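Cellulosomal scaffoldin (Bacteroides cellulosolvens, PDB 2XBT) organises enzymes in the cellulosome as a scaffold and, through the family 3b carbohydrate-binding module described here, probably binds cellulose. Local coordinates at residues I47-T52 and K144-Y149; T60-Y65 and R116-D121; F140-L145 and L154-P159. One frame throughout, in Å; residues are numbered along the deposited sequence.

Interaction 1. Residues I47-T52 and K144-Y149; sequences IRYFYT and KLVAVY. With NO3 (nitrate ion), chain B.
The F50 ring meets the strand of A147 with its edge: the CB of A147 lies in the ring plane, 4.0 Å from F50 CE2, and the carbonyl O of L145 lies in the same plane near CD2. F50 and Y149 reach toward each other tip to tip. The R48 chain crosses the Y149 side chain at about a right angle. It is extended from CG to NE (chi2 179°, chi3 170°), and its CD passes 3.6 Å from Y149 CE2. The guanidinium and ring planes are 50° apart, and any cation-pi attraction is long and weak. At the guanidinium edge a nitrate ion, probably from the crystallisation liquor, accepts two weak hydrogen bonds: R48 NH2 to O2 at 3.2 Å and R48 NH1 to O3 at 3.3 Å. R48 NE forms a salt bridge with E90 of the neighbouring strand. On the sheet face of I47, I47 CG2 packs on V146 CG1 at 3.5 Å. V146 CG2 touches Y49 CD1, while L12 and F14 pack against V146. Two backbone hydrogen bonds join R48 and A147: R48 N to A147 O, 2.8 Å, and A147 N to R48 O, 3.1 Å. This is antiparallel strand pairing inside the beta-sandwich of a family 3 carbohydrate-binding module.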
# COMPACT_ATOMS: atom_id res chain seq x y z
N ILE A 47 -5.59 1.07 -0.41
CA ILE A 47 -4.23 1.57 -0.48
C ILE A 47 -3.82 1.58 -1.94
O ILE A 47 -4.12 0.64 -2.66
CB ILE A 47 -3.30 0.67 0.31
CG1 ILE A 47 -3.72 0.69 1.78
CG2 ILE A 47 -1.84 1.14 0.17
CD1 ILE A 47 -3.02 -0.36 2.63
N ARG A 48 -3.16 2.65 -2.38
CA ARG A 48 -2.71 2.69 -3.77
C ARG A 48 -1.21 2.86 -3.84
O ARG A 48 -0.64 3.74 -3.18
CB ARG A 48 -3.39 3.81 -4.55
CG ARG A 48 -4.90 3.65 -4.64
CD ARG A 48 -5.54 4.81 -5.40
NE ARG A 48 -6.94 4.52 -5.66
CZ ARG A 48 -7.73 5.19 -6.48
NH1 ARG A 48 -7.27 6.23 -7.17
NH2 ARG A 48 -8.99 4.81 -6.63
N TYR A 49 -0.59 2.02 -4.65
CA TYR A 49 0.83 2.06 -4.92
C TYR A 49 0.92 2.37 -6.39
O TYR A 49 0.42 1.62 -7.22
CB TYR A 49 1.44 0.69 -4.66
CG TYR A 49 2.95 0.63 -4.78
CD1 TYR A 49 3.76 0.70 -3.65
CD2 TYR A 49 3.57 0.48 -6.02
CE1 TYR A 49 5.15 0.63 -3.76
CE2 TYR A 49 4.95 0.41 -6.14
CZ TYR A 49 5.74 0.48 -5.00
OH TYR A 49 7.12 0.41 -5.08
N PHE A 50 1.55 3.50 -6.71
CA PHE A 50 1.54 4.04 -8.07
C PHE A 50 2.82 3.66 -8.79
O PHE A 50 3.90 3.69 -8.20
CB PHE A 50 1.42 5.55 -8.03
CG PHE A 50 0.20 6.03 -7.28
CD1 PHE A 50 -1.01 6.15 -7.94
CD2 PHE A 50 0.28 6.36 -5.94
CE1 PHE A 50 -2.15 6.59 -7.27
CE2 PHE A 50 -0.86 6.79 -5.24
CZ PHE A 50 -2.07 6.91 -5.93
N TYR A 51 2.68 3.29 -10.06
CA TYR A 51 3.82 2.75 -10.79
C TYR A 51 3.67 2.98 -12.29
O TYR A 51 2.63 3.42 -12.77
CB TYR A 51 3.98 1.25 -10.52
CG TYR A 51 2.89 0.39 -11.15
CD1 TYR A 51 3.09 -0.24 -12.36
CD2 TYR A 51 1.65 0.23 -10.52
CE1 TYR A 51 2.09 -1.03 -12.94
CE2 TYR A 51 0.65 -0.55 -11.09
CZ TYR A 51 0.88 -1.18 -12.29
OH TYR A 51 -0.09 -1.95 -12.88
N THR A 52 4.72 2.64 -13.02
CA THR A 52 4.76 2.86 -14.46
C THR A 52 4.85 1.52 -15.14
O THR A 52 5.70 0.69 -14.81
CB THR A 52 5.98 3.68 -14.87
OG1 THR A 52 5.86 5.01 -14.37
CG2 THR A 52 6.10 3.72 -16.40
N LYS A 144 5.65 8.40 2.07
CA LYS A 144 4.52 9.28 1.76
C LYS A 144 4.02 9.17 0.32
O LYS A 144 3.02 9.79 -0.03
CB LYS A 144 4.87 10.73 2.07
CG LYS A 144 5.12 11.03 3.53
CD LYS A 144 3.83 10.96 4.34
CE LYS A 144 3.69 12.17 5.25
NZ LYS A 144 2.55 12.02 6.21
N LEU A 145 4.69 8.38 -0.50
CA LEU A 145 4.32 8.25 -1.91
C LEU A 145 3.30 7.12 -2.13
O LEU A 145 2.91 6.83 -3.27
CB LEU A 145 5.57 8.04 -2.78
CG LEU A 145 6.68 9.08 -2.63
CD1 LEU A 145 7.95 8.60 -3.34
CD2 LEU A 145 6.23 10.42 -3.20
N VAL A 146 2.87 6.50 -1.04
CA VAL A 146 1.80 5.50 -1.10
C VAL A 146 0.59 6.14 -0.45
O VAL A 146 0.72 6.77 0.61
CB VAL A 146 2.15 4.23 -0.30
CG1 VAL A 146 0.93 3.30 -0.20
CG2 VAL A 146 3.33 3.50 -0.95
N ALA A 147 -0.57 6.02 -1.08
CA ALA A 147 -1.76 6.71 -0.56
C ALA A 147 -2.73 5.74 0.11
O ALA A 147 -2.92 4.62 -0.37
CB ALA A 147 -2.48 7.45 -1.67
N VAL A 148 -3.35 6.21 1.19
CA VAL A 148 -4.37 5.43 1.89
C VAL A 148 -5.68 6.22 1.91
O VAL A 148 -5.68 7.42 2.17
CB VAL A 148 -3.96 5.19 3.32
CG1 VAL A 148 -4.99 4.26 4.01
CG2 VAL A 148 -2.55 4.59 3.39
N TYR A 149 -6.78 5.53 1.63
CA TYR A 149 -8.10 6.16 1.60
C TYR A 149 -9.04 5.47 2.57
O TYR A 149 -8.95 4.26 2.77
CB TYR A 149 -8.69 6.08 0.20
CG TYR A 149 -7.78 6.69 -0.85
CD1 TYR A 149 -8.04 7.95 -1.36
CD2 TYR A 149 -6.66 6.01 -1.30
CE1 TYR A 149 -7.22 8.51 -2.32
CE2 TYR A 149 -5.83 6.56 -2.24
CZ TYR A 149 -6.11 7.80 -2.75
OH TYR A 149 -5.28 8.33 -3.70
N NO3 B . -10.60 7.30 -8.28
O1 NO3 B . -11.60 7.55 -7.33
O2 NO3 B . -10.65 6.13 -9.06
O3 NO3 B . -9.56 8.22 -8.45

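Interaction 2. Residues T60-Y65 and R116-D121; sequences TYYSDY and RVAKAD
R116 lays its guanidinium over the start of the Y62 side chain. Y62 CB lies over one face of the guanidinium, offset toward the rim, 3.5 Å from R116 NH2. The ring and guanidinium planes are 12° apart. The R116 chain is bent at chi3 (-63°), which places NE beside D64 OD2, and D64 meets the guanidinium at its edge. The salt bridge is side-on and two-pronged: R116 NE to D64 OD2 is 2.7 Å and R116 NH2 to D64 OD1 is 2.8 Å. Both oxygens use their syn lone pairs, and the two groups are nearly coplanar, 7° apart. These two bonds fix the rotation of the guanidinium, and its NH1 also bonds to Q25 of strand 22-34. Farther along the same face, the CB of A118 sits at the edge of the Y62 ring, 4.1 Å from CE2. Y62 OH holds a water at 2.6 Å, which also bonds weakly to T60 OG1 and K119 O. On the other face of the sheet, V117 CG2 meets the edge of the Y61 ring at CD1, 3.6 Å away. M28 and F75 pack against this pair. Backbone hydrogen bonds run both ways between T60 and A118, and between Y62 and R116. In this sheet of the CBM3 beta-sandwich, the antiparallel strand pair runs into a classic beta bulge at D64 and Y65, opposite Q114.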
# COMPACT_ATOMS: atom_id res chain seq x y z
N THR A 60 0.79 -9.89 -11.31
CA THR A 60 0.06 -10.66 -10.32
C THR A 60 0.40 -10.14 -8.93
O THR A 60 1.56 -9.89 -8.62
CB THR A 60 0.43 -12.14 -10.38
OG1 THR A 60 0.06 -12.66 -11.66
CG2 THR A 60 -0.30 -12.92 -9.29
N TYR A 61 -0.63 -9.97 -8.11
CA TYR A 61 -0.42 -9.58 -6.72
C TYR A 61 -0.44 -10.81 -5.84
O TYR A 61 -1.36 -11.63 -5.94
CB TYR A 61 -1.50 -8.60 -6.27
CG TYR A 61 -1.34 -8.17 -4.82
CD1 TYR A 61 -0.45 -7.17 -4.48
CD2 TYR A 61 -2.08 -8.77 -3.81
CE1 TYR A 61 -0.29 -6.77 -3.15
CE2 TYR A 61 -1.95 -8.37 -2.48
CZ TYR A 61 -1.05 -7.37 -2.16
OH TYR A 61 -0.90 -6.97 -0.85
N TYR A 62 0.57 -10.94 -5.00
CA TYR A 62 0.71 -12.05 -4.07
C TYR A 62 0.50 -11.58 -2.64
O TYR A 62 1.28 -10.78 -2.11
CB TYR A 62 2.09 -12.70 -4.21
CG TYR A 62 2.28 -13.36 -5.55
CD1 TYR A 62 1.74 -14.62 -5.81
CD2 TYR A 62 2.98 -12.72 -6.57
CE1 TYR A 62 1.90 -15.23 -7.04
CE2 TYR A 62 3.15 -13.33 -7.81
CZ TYR A 62 2.61 -14.58 -8.04
OH TYR A 62 2.77 -15.17 -9.27
N SER A 63 -0.57 -12.05 -2.01
CA SER A 63 -0.83 -11.70 -0.62
C SER A 63 -0.15 -12.69 0.33
O SER A 63 -0.67 -13.77 0.58
CB SER A 63 -2.34 -11.62 -0.35
OG SER A 63 -2.60 -11.05 0.92
N ASP A 64 1.01 -12.30 0.83
CA ASP A 64 1.82 -13.18 1.68
C ASP A 64 1.31 -13.22 3.11
O ASP A 64 1.20 -14.28 3.72
CB ASP A 64 3.28 -12.71 1.70
CG ASP A 64 3.97 -12.84 0.34
OD1 ASP A 64 3.60 -13.73 -0.46
OD2 ASP A 64 4.88 -12.04 0.08
N TYR A 65 1.02 -12.04 3.67
CA TYR A 65 0.59 -11.96 5.05
C TYR A 65 -0.31 -10.75 5.31
O TYR A 65 0.01 -9.63 4.91
CB TYR A 65 1.79 -11.92 5.99
CG TYR A 65 1.40 -11.78 7.45
CD1 TYR A 65 0.68 -12.78 8.08
CD2 TYR A 65 1.75 -10.66 8.18
CE1 TYR A 65 0.31 -12.68 9.41
CE2 TYR A 65 1.39 -10.54 9.53
CZ TYR A 65 0.67 -11.56 10.12
OH TYR A 65 0.29 -11.48 11.45
N ARG A 116 3.41 -8.79 -2.67
CA ARG A 116 4.41 -8.65 -3.71
C ARG A 116 3.70 -8.53 -5.04
O ARG A 116 2.62 -9.09 -5.22
CB ARG A 116 5.33 -9.87 -3.75
CG ARG A 116 6.34 -9.92 -2.64
CD ARG A 116 7.02 -11.27 -2.62
NE ARG A 116 6.06 -12.34 -2.34
CZ ARG A 116 5.81 -13.36 -3.16
NH1 ARG A 116 6.45 -13.46 -4.31
NH2 ARG A 116 4.93 -14.27 -2.81
N VAL A 117 4.32 -7.81 -5.96
CA VAL A 117 3.82 -7.76 -7.33
C VAL A 117 4.92 -8.22 -8.30
O VAL A 117 6.06 -7.74 -8.24
CB VAL A 117 3.30 -6.38 -7.70
CG1 VAL A 117 2.94 -6.33 -9.17
CG2 VAL A 117 2.09 -6.05 -6.84
N ALA A 118 4.56 -9.16 -9.16
CA ALA A 118 5.50 -9.73 -10.12
C ALA A 118 4.84 -9.96 -11.48
O ALA A 118 3.62 -10.01 -11.59
CB ALA A 118 6.07 -11.04 -9.59
N LYS A 119 5.66 -10.07 -12.52
CA LYS A 119 5.15 -10.43 -13.84
C LYS A 119 5.15 -11.94 -13.93
O LYS A 119 5.68 -12.61 -13.05
CB LYS A 119 6.05 -9.84 -14.93
CG LYS A 119 6.37 -8.39 -14.72
CD LYS A 119 7.15 -7.82 -15.88
CE LYS A 119 7.76 -6.48 -15.52
NZ LYS A 119 8.71 -6.02 -16.55
N ALA A 120 4.55 -12.51 -14.97
CA ALA A 120 4.57 -13.96 -15.10
C ALA A 120 5.77 -14.47 -15.91
O ALA A 120 6.21 -15.61 -15.74
CB ALA A 120 3.27 -14.46 -15.72
N ASP A 121 6.33 -13.60 -16.75
CA ASP A 121 7.30 -14.03 -17.74
C ASP A 121 8.77 -14.06 -17.28
O ASP A 121 9.68 -14.03 -18.12
CB ASP A 121 7.16 -13.18 -19.00
CG ASP A 121 7.49 -11.72 -18.76
OD1 ASP A 121 7.78 -11.36 -17.60
OD2 ASP A 121 7.45 -10.93 -19.74
O HOH W 1 3.27 -13.93 -11.49

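Interaction 3. Residues F140-L145 and L154-P159; sequences FGENKL and LVYGTP
K144 crosses the Y156 side chain at about a right angle. Its CD is 3.3 Å from Y156 OH and 3.5 Å from Y156 CZ. The lysine chain is bent twice. A chi2 of -70° turns CD aside, and chi3 at -133° lies off the staggered positions. K144 NZ then comes 3.6 Å from Y156 CE1. Y156 CG is anti to the backbone N (chi1 177°), which starts the ring toward K144. E142 crosses Y156 obliquely and its CG touches the same hydroxyl. The carbonyl O of N143 lies at the Y156 ring edge, in the ring plane. One water joins Y156 OH to the backbone N of N143. A second water, over one face of the ring, accepts from K144 NZ at 2.7 Å and from G157 N at 2.9 Å. The backbones meet through T158 N to K144 O, 2.7 Å, nearly along the C=O axis. G157 has a positive phi, and a CB there would be jammed against the preceding carbonyl as well as near K144 O. N143 OD1 accepts from L145 N and closes an Asx turn, with the donor above the carbonyl plane, and N143 ND2 bonds to S132. K144 meets the hydroxyl end of Y156 chiefly through CD, while its NZ donates to one water and has only a long, probably weak ion pair with E142 OE2, at 3.9 Å.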
# COMPACT_ATOMS: atom_id res chain seq x y z
N PHE A 140 10.70 -0.50 8.64
CA PHE A 140 9.49 0.30 8.48
C PHE A 140 9.77 1.77 8.69
O PHE A 140 10.25 2.18 9.76
CB PHE A 140 8.37 -0.13 9.44
CG PHE A 140 7.70 -1.41 9.05
CD1 PHE A 140 6.90 -1.48 7.93
CD2 PHE A 140 7.87 -2.55 9.82
CE1 PHE A 140 6.28 -2.66 7.57
CE2 PHE A 140 7.25 -3.74 9.47
CZ PHE A 140 6.45 -3.79 8.35
N GLY A 141 9.47 2.57 7.68
CA GLY A 141 9.67 4.00 7.75
C GLY A 141 8.52 4.69 7.05
O GLY A 141 7.57 4.03 6.62
N GLU A 142 8.61 6.01 6.95
CA GLU A 142 7.61 6.79 6.25
C GLU A 142 7.83 6.68 4.74
O GLU A 142 8.91 7.00 4.24
CB GLU A 142 7.73 8.25 6.70
CG GLU A 142 6.83 9.23 5.97
CD GLU A 142 7.03 10.67 6.46
OE1 GLU A 142 8.03 11.31 6.06
OE2 GLU A 142 6.20 11.14 7.27
N ASN A 143 6.82 6.20 4.01
CA ASN A 143 6.79 6.33 2.56
C ASN A 143 5.53 7.08 2.19
O ASN A 143 4.48 6.47 2.03
CB ASN A 143 6.83 4.98 1.86
CG ASN A 143 6.79 5.11 0.33
OD1 ASN A 143 6.79 6.22 -0.22
ND2 ASN A 143 6.79 3.97 -0.35
N LYS A 144 5.65 8.40 2.07
CA LYS A 144 4.52 9.28 1.76
C LYS A 144 4.02 9.17 0.32
O LYS A 144 3.02 9.79 -0.03
CB LYS A 144 4.87 10.73 2.07
CG LYS A 144 5.12 11.03 3.53
CD LYS A 144 3.83 10.96 4.34
CE LYS A 144 3.69 12.17 5.25
NZ LYS A 144 2.55 12.02 6.21
N LEU A 145 4.69 8.38 -0.50
CA LEU A 145 4.32 8.25 -1.91
C LEU A 145 3.30 7.12 -2.13
O LEU A 145 2.91 6.83 -3.27
CB LEU A 145 5.57 8.04 -2.78
CG LEU A 145 6.68 9.08 -2.63
CD1 LEU A 145 7.95 8.60 -3.34
CD2 LEU A 145 6.23 10.42 -3.20
N LEU A 154 -8.92 10.57 0.93
CA LEU A 154 -7.50 10.52 1.28
C LEU A 154 -7.21 10.78 2.75
O LEU A 154 -7.53 11.85 3.27
CB LEU A 154 -6.74 11.53 0.42
CG LEU A 154 -5.22 11.56 0.57
CD1 LEU A 154 -4.61 10.20 0.21
CD2 LEU A 154 -4.63 12.66 -0.31
N VAL A 155 -6.58 9.82 3.41
CA VAL A 155 -6.21 9.98 4.81
C VAL A 155 -4.70 9.98 5.03
O VAL A 155 -4.22 10.39 6.10
CB VAL A 155 -6.86 8.89 5.72
CG1 VAL A 155 -8.38 9.05 5.78
CG2 VAL A 155 -6.48 7.49 5.22
N TYR A 156 -3.92 9.52 4.05
CA TYR A 156 -2.47 9.47 4.22
C TYR A 156 -1.77 9.45 2.87
O TYR A 156 -2.25 8.80 1.93
CB TYR A 156 -2.02 8.26 5.04
CG TYR A 156 -0.51 8.14 5.17
CD1 TYR A 156 0.14 8.61 6.29
CD2 TYR A 156 0.26 7.57 4.16
CE1 TYR A 156 1.51 8.53 6.43
CE2 TYR A 156 1.65 7.48 4.27
CZ TYR A 156 2.27 7.97 5.42
OH TYR A 156 3.64 7.89 5.57
N GLY A 157 -0.65 10.15 2.78
CA GLY A 157 0.20 10.04 1.61
C GLY A 157 -0.13 11.06 0.55
O GLY A 157 -1.10 11.82 0.67
N THR A 158 0.67 11.06 -0.52
CA THR A 158 0.58 12.03 -1.60
C THR A 158 0.47 11.34 -2.94
O THR A 158 1.47 10.89 -3.49
CB THR A 158 1.87 12.88 -1.64
OG1 THR A 158 2.14 13.41 -0.34
CG2 THR A 158 1.76 14.01 -2.67
N PRO A 159 -0.76 11.25 -3.48
CA PRO A 159 -1.04 10.70 -4.80
C PRO A 159 -0.28 11.53 -5.84
O PRO A 159 -0.02 12.70 -5.58
CB PRO A 159 -2.54 10.94 -4.96
CG PRO A 159 -3.07 11.08 -3.59
CD PRO A 159 -1.98 11.73 -2.81
O HOH W 2 4.20 5.12 4.66
O HOH W 3 0.24 12.09 4.79

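In the fold
Interactions 1 and 3 adjoin, with centres about 7 Å apart, and share K144 and L145. They meet in one sheet, where strand 147-150 lies between strands 45-51 and 153-156. V148 probably bonds to its neighbours through V148 O to V155 N, 2.8 Å, and V148 N to Y156 O, 2.9 Å. P159 packs on Y149 OH. Interaction 2 belongs to the other large sheet. Its centre is about 17 Å from that of interaction 1 and about 21 Å from that of interaction 3, on the opposite side of the chain's centre from the latter. Along the chain it is nested within the span closed by interaction 1. The nitrate, probably from the crystallisation liquor, touches interaction 1 at R48.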